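Local coordinates for transcobalamin-1 (Homo sapiens, PDB 4KKI), which captures vitamin B12 with femtomolar affinity and shields it from acid in the stomach, at residues Leu87-Ile99 and Leu118-Ile130. Residues are numbered along the deposited sequence; the frame is centred on the assembly and turned at random.
Sequences LSDVSSGELALII and LIDKLENKFQAEI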
loop_
_atom_site.group_PDB
_atom_site.type_symbol
_atom_site.label_atom_id
_atom_site.label_comp_id
_atom_site.label_asym_id
_atom_site.label_seq_id
_atom_site.Cartn_x
_atom_site.Cartn_y
_atom_site.Cartn_z
ATOM N N LEU A 87 -8.140 -6.310 18.937
ATOM C CA LEU A 87 -9.077 -5.797 17.942
ATOM C C LEU A 87 -9.265 -4.285 18.039
ATOM O O LEU A 87 -9.479 -3.610 17.032
ATOM C CB LEU A 87 -10.427 -6.507 18.073
ATOM C CG LEU A 87 -11.495 -6.182 17.026
ATOM C CD1 LEU A 87 -10.951 -6.375 15.618
ATOM C CD2 LEU A 87 -12.735 -7.039 17.248
ATOM N N SER A 88 -9.171 -3.760 19.256
ATOM C CA SER A 88 -9.380 -2.337 19.494
ATOM C C SER A 88 -8.240 -1.486 18.939
ATOM O O SER A 88 -8.443 -0.328 18.570
ATOM C CB SER A 88 -9.561 -2.072 20.990
ATOM O OG SER A 88 -9.811 -0.701 21.240
ATOM N N ASP A 89 -7.044 -2.064 18.877
ATOM C CA ASP A 89 -5.867 -1.344 18.396
ATOM C C ASP A 89 -5.643 -1.500 16.890
ATOM O O ASP A 89 -4.838 -0.780 16.299
ATOM C CB ASP A 89 -4.619 -1.785 19.164
ATOM C CG ASP A 89 -4.676 -1.407 20.631
ATOM O OD1 ASP A 89 -5.307 -0.380 20.955
ATOM O OD2 ASP A 89 -4.090 -2.137 21.460
ATOM N N VAL A 90 -6.354 -2.441 16.275
ATOM C CA VAL A 90 -6.234 -2.676 14.840
ATOM C C VAL A 90 -6.757 -1.479 14.051
ATOM O O VAL A 90 -7.875 -1.023 14.277
ATOM C CB VAL A 90 -6.996 -3.948 14.416
ATOM C CG1 VAL A 90 -7.064 -4.055 12.903
ATOM C CG2 VAL A 90 -6.338 -5.182 15.014
ATOM N N SER A 91 -5.944 -0.965 13.131
ATOM C CA SER A 91 -6.345 0.205 12.355
ATOM C C SER A 91 -7.473 -0.156 11.400
ATOM O O SER A 91 -7.650 -1.323 11.046
ATOM C CB SER A 91 -5.166 0.775 11.571
ATOM O OG SER A 91 -4.958 0.048 10.372
ATOM N N SER A 92 -8.235 0.852 10.987
ATOM C CA SER A 92 -9.342 0.645 10.061
ATOM C C SER A 92 -8.868 -0.039 8.778
ATOM O O SER A 92 -9.494 -0.988 8.307
ATOM C CB SER A 92 -10.035 1.972 9.741
ATOM O OG SER A 92 -9.132 2.901 9.166
ATOM N N GLY A 93 -7.750 0.433 8.234
ATOM C CA GLY A 93 -7.182 -0.142 7.027
ATOM C C GLY A 93 -6.764 -1.593 7.191
ATOM O O GLY A 93 -6.906 -2.393 6.267
ATOM N N GLU A 94 -6.243 -1.932 8.366
ATOM C CA GLU A 94 -5.824 -3.302 8.648
ATOM C C GLU A 94 -7.025 -4.236 8.684
ATOM O O GLU A 94 -6.969 -5.355 8.177
ATOM C CB GLU A 94 -5.068 -3.379 9.977
ATOM C CG GLU A 94 -3.648 -2.846 9.925
ATOM C CD GLU A 94 -2.978 -2.847 11.286
ATOM O OE1 GLU A 94 -3.697 -2.891 12.308
ATOM O OE2 GLU A 94 -1.732 -2.806 11.333
ATOM N N LEU A 95 -8.109 -3.766 9.290
ATOM C CA LEU A 95 -9.339 -4.538 9.362
ATOM C C LEU A 95 -9.971 -4.664 7.979
ATOM O O LEU A 95 -10.534 -5.707 7.635
ATOM C CB LEU A 95 -10.323 -3.893 10.340
ATOM C CG LEU A 95 -11.666 -4.606 10.495
ATOM C CD1 LEU A 95 -11.444 -6.063 10.863
ATOM C CD2 LEU A 95 -12.534 -3.914 11.537
ATOM N N ALA A 96 -9.875 -3.595 7.192
ATOM C CA ALA A 96 -10.380 -3.602 5.823
ATOM C C ALA A 96 -9.705 -4.699 5.001
ATOM O O ALA A 96 -10.374 -5.450 4.296
ATOM C CB ALA A 96 -10.177 -2.242 5.170
ATOM N N LEU A 97 -8.382 -4.792 5.102
ATOM C CA LEU A 97 -7.635 -5.825 4.387
ATOM C C LEU A 97 -8.012 -7.221 4.864
ATOM O O LEU A 97 -8.062 -8.161 4.073
ATOM C CB LEU A 97 -6.128 -5.614 4.533
ATOM C CG LEU A 97 -5.508 -4.495 3.694
ATOM C CD1 LEU A 97 -4.036 -4.333 4.032
ATOM C CD2 LEU A 97 -5.687 -4.770 2.207
ATOM N N ILE A 98 -8.270 -7.353 6.162
ATOM C CA ILE A 98 -8.676 -8.633 6.728
ATOM C C ILE A 98 -9.985 -9.089 6.103
ATOM O O ILE A 98 -10.112 -10.232 5.663
ATOM C CB ILE A 98 -8.824 -8.556 8.257
ATOM C CG1 ILE A 98 -7.445 -8.451 8.908
ATOM C CG2 ILE A 98 -9.559 -9.778 8.794
ATOM C CD1 ILE A 98 -7.488 -8.332 10.409
ATOM N N ILE A 99 -10.949 -8.177 6.048
ATOM C CA ILE A 99 -12.249 -8.468 5.465
ATOM C C ILE A 99 -12.113 -8.821 3.984
ATOM O O ILE A 99 -12.735 -9.772 3.508
ATOM C CB ILE A 99 -13.222 -7.285 5.648
ATOM C CG1 ILE A 99 -13.455 -7.026 7.141
ATOM C CG2 ILE A 99 -14.539 -7.553 4.931
ATOM C CD1 ILE A 99 -14.342 -5.836 7.443
ATOM N N LEU A 118 -16.970 -8.282 11.715
ATOM C CA LEU A 118 -15.870 -7.431 11.278
ATOM C C LEU A 118 -16.351 -6.242 10.454
ATOM O O LEU A 118 -15.747 -5.168 10.491
ATOM C CB LEU A 118 -14.845 -8.247 10.485
ATOM C CG LEU A 118 -14.207 -9.406 11.253
ATOM C CD1 LEU A 118 -13.112 -10.071 10.427
ATOM C CD2 LEU A 118 -13.660 -8.925 12.590
ATOM N N ILE A 119 -17.433 -6.440 9.710
ATOM C CA ILE A 119 -18.011 -5.370 8.907
ATOM C C ILE A 119 -18.538 -4.269 9.822
ATOM O O ILE A 119 -18.288 -3.086 9.593
ATOM C CB ILE A 119 -19.146 -5.888 8.001
ATOM C CG1 ILE A 119 -18.590 -6.839 6.939
ATOM C CG2 ILE A 119 -19.872 -4.733 7.330
ATOM C CD1 ILE A 119 -19.649 -7.385 6.001
ATOM N N ASP A 120 -19.259 -4.672 10.865
ATOM C CA ASP A 120 -19.756 -3.728 11.858
ATOM C C ASP A 120 -18.598 -2.988 12.519
ATOM O O ASP A 120 -18.669 -1.778 12.737
ATOM C CB ASP A 120 -20.607 -4.443 12.913
ATOM C CG ASP A 120 -21.922 -4.957 12.355
ATOM O OD1 ASP A 120 -22.007 -5.169 11.127
ATOM O OD2 ASP A 120 -22.871 -5.152 13.142
ATOM N N LYS A 121 -17.528 -3.717 12.822
ATOM C CA LYS A 121 -16.359 -3.122 13.464
ATOM C C LYS A 121 -15.662 -2.138 12.531
ATOM O O LYS A 121 -15.154 -1.105 12.969
ATOM C CB LYS A 121 -15.383 -4.205 13.932
ATOM C CG LYS A 121 -15.842 -4.959 15.171
ATOM C CD LYS A 121 -15.883 -4.047 16.388
ATOM C CE LYS A 121 -16.530 -4.734 17.583
ATOM N NZ LYS A 121 -15.855 -6.010 17.944
ATOM N N LEU A 122 -15.649 -2.465 11.244
ATOM C CA LEU A 122 -15.043 -1.596 10.244
ATOM C C LEU A 122 -15.820 -0.290 10.114
ATOM O O LEU A 122 -15.231 0.770 9.910
ATOM C CB LEU A 122 -14.960 -2.305 8.890
ATOM C CG LEU A 122 -14.290 -1.501 7.775
ATOM C CD1 LEU A 122 -12.869 -1.122 8.169
ATOM C CD2 LEU A 122 -14.297 -2.275 6.469
ATOM N N GLU A 123 -17.142 -0.371 10.238
ATOM C CA GLU A 123 -17.988 0.818 10.188
ATOM C C GLU A 123 -17.644 1.785 11.317
ATOM O O GLU A 123 -17.607 2.999 11.118
ATOM C CB GLU A 123 -19.465 0.432 10.262
ATOM C CG GLU A 123 -19.953 -0.360 9.064
ATOM C CD GLU A 123 -21.360 -0.896 9.251
ATOM O OE1 GLU A 123 -21.988 -0.579 10.281
ATOM O OE2 GLU A 123 -21.834 -1.638 8.366
ATOM N N ASN A 124 -17.387 1.237 12.501
ATOM C CA ASN A 124 -17.012 2.049 13.649
ATOM C C ASN A 124 -15.617 2.649 13.488
ATOM O O ASN A 124 -15.408 3.833 13.749
ATOM C CB ASN A 124 -17.099 1.236 14.944
ATOM C CG ASN A 124 -18.502 0.729 15.219
ATOM O OD1 ASN A 124 -19.486 1.322 14.777
ATOM N ND2 ASN A 124 -18.600 -0.375 15.953
ATOM N N LYS A 125 -14.666 1.827 13.054
ATOM C CA LYS A 125 -13.298 2.295 12.851
ATOM C C LYS A 125 -13.239 3.352 11.755
ATOM O O LYS A 125 -12.497 4.327 11.863
ATOM C CB LYS A 125 -12.361 1.129 12.526
ATOM C CG LYS A 125 -12.114 0.194 13.701
ATOM C CD LYS A 125 -11.106 -0.887 13.349
ATOM C CE LYS A 125 -10.909 -1.856 14.505
ATOM N NZ LYS A 125 -10.382 -1.170 15.715
ATOM N N PHE A 126 -14.032 3.158 10.706
ATOM C CA PHE A 126 -14.102 4.127 9.619
ATOM C C PHE A 126 -14.709 5.439 10.105
ATOM O O PHE A 126 -14.269 6.519 9.712
ATOM C CB PHE A 126 -14.901 3.565 8.442
ATOM C CG PHE A 126 -15.188 4.575 7.368
ATOM C CD1 PHE A 126 -14.174 5.050 6.553
ATOM C CD2 PHE A 126 -16.476 5.044 7.167
ATOM C CE1 PHE A 126 -14.438 5.977 5.562
ATOM C CE2 PHE A 126 -16.746 5.971 6.179
ATOM C CZ PHE A 126 -15.726 6.439 5.376
ATOM N N GLN A 127 -15.715 5.342 10.968
ATOM C CA GLN A 127 -16.351 6.526 11.528
ATOM C C GLN A 127 -15.408 7.247 12.488
ATOM O O GLN A 127 -15.476 8.467 12.640
ATOM C CB GLN A 127 -17.658 6.159 12.234
ATOM C CG GLN A 127 -18.532 7.355 12.579
ATOM C CD GLN A 127 -19.002 8.112 11.349
ATOM O OE1 GLN A 127 -19.162 7.536 10.271
ATOM N NE2 GLN A 127 -19.222 9.413 11.504
ATOM N N ALA A 128 -14.526 6.490 13.135
ATOM C CA ALA A 128 -13.534 7.077 14.025
ATOM C C ALA A 128 -12.529 7.902 13.225
ATOM O O ALA A 128 -12.062 8.944 13.686
ATOM C CB ALA A 128 -12.825 5.999 14.830
ATOM N N GLU A 129 -12.205 7.429 12.024
ATOM C CA GLU A 129 -11.340 8.169 11.113
ATOM C C GLU A 129 -11.984 9.506 10.768
ATOM O O GLU A 129 -11.325 10.547 10.776
ATOM C CB GLU A 129 -11.100 7.370 9.829
ATOM C CG GLU A 129 -10.399 6.034 10.026
ATOM C CD GLU A 129 -8.886 6.156 10.034
ATOM O OE1 GLU A 129 -8.375 7.294 9.956
ATOM O OE2 GLU A 129 -8.205 5.110 10.115
ATOM N N ILE A 130 -13.280 9.463 10.472
ATOM C CA ILE A 130 -14.042 10.657 10.120
ATOM C C ILE A 130 -14.088 11.649 11.277
ATOM O O ILE A 130 -13.859 12.846 11.094
ATOM C CB ILE A 130 -15.486 10.299 9.713
ATOM C CG1 ILE A 130 -15.488 9.338 8.523
ATOM C CG2 ILE A 130 -16.278 11.556 9.384
ATOM C CD1 ILE A 130 -14.879 9.920 7.267
HETATM O O HOH W 1 -10.082 1.556 16.630
HETATM O O HOH W 2 -7.680 3.486 11.977
#
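K125 runs out straight as far as CE, with CG anti to its carbonyl carbon, and bends at the last torsion (chi4 -61°), which brings NZ up against the turn leading into the helix that starts at S92. There NZ donates to two backbone acceptors, L87 O at 2.9 Å and V90 O at 2.9 Å, each met in its carbonyl plane; a water accepts from NZ and donates to S88 O. Cut back to alanine, K125 would lose its ammonium, and L87 O and V90 O would probably be left without that charged donor, the turn less firmly held. One turn further along, E129 folds back at chi2 (-86°) and brings OE2 to within 2.6 Å of S92 OG, while a second water joins OE2 to S92 N, the amide of the helix's first turn. S91 and E94 close a capping box over that same end; S91 OG, which accepts from E94 N, is also hydrogen-bonded to Q146 OE1. Beyond these polar contacts the two helix segments run roughly antiparallel, crossing at -152°, with their axes 9.4 Å apart at closest approach. L95 is a knob among L118, K121, L122 and K125, its CD2 3.4 Å from L122 N; L122 returns the fit among S92, L95, A96 and I99. In this alpha6-alpha6 barrel, G93 and E94 touch cyanocobalamin, D150 on helix 144-156 bonds S92 OG, and helices 111-115 and 55-63 flank I99 and I98.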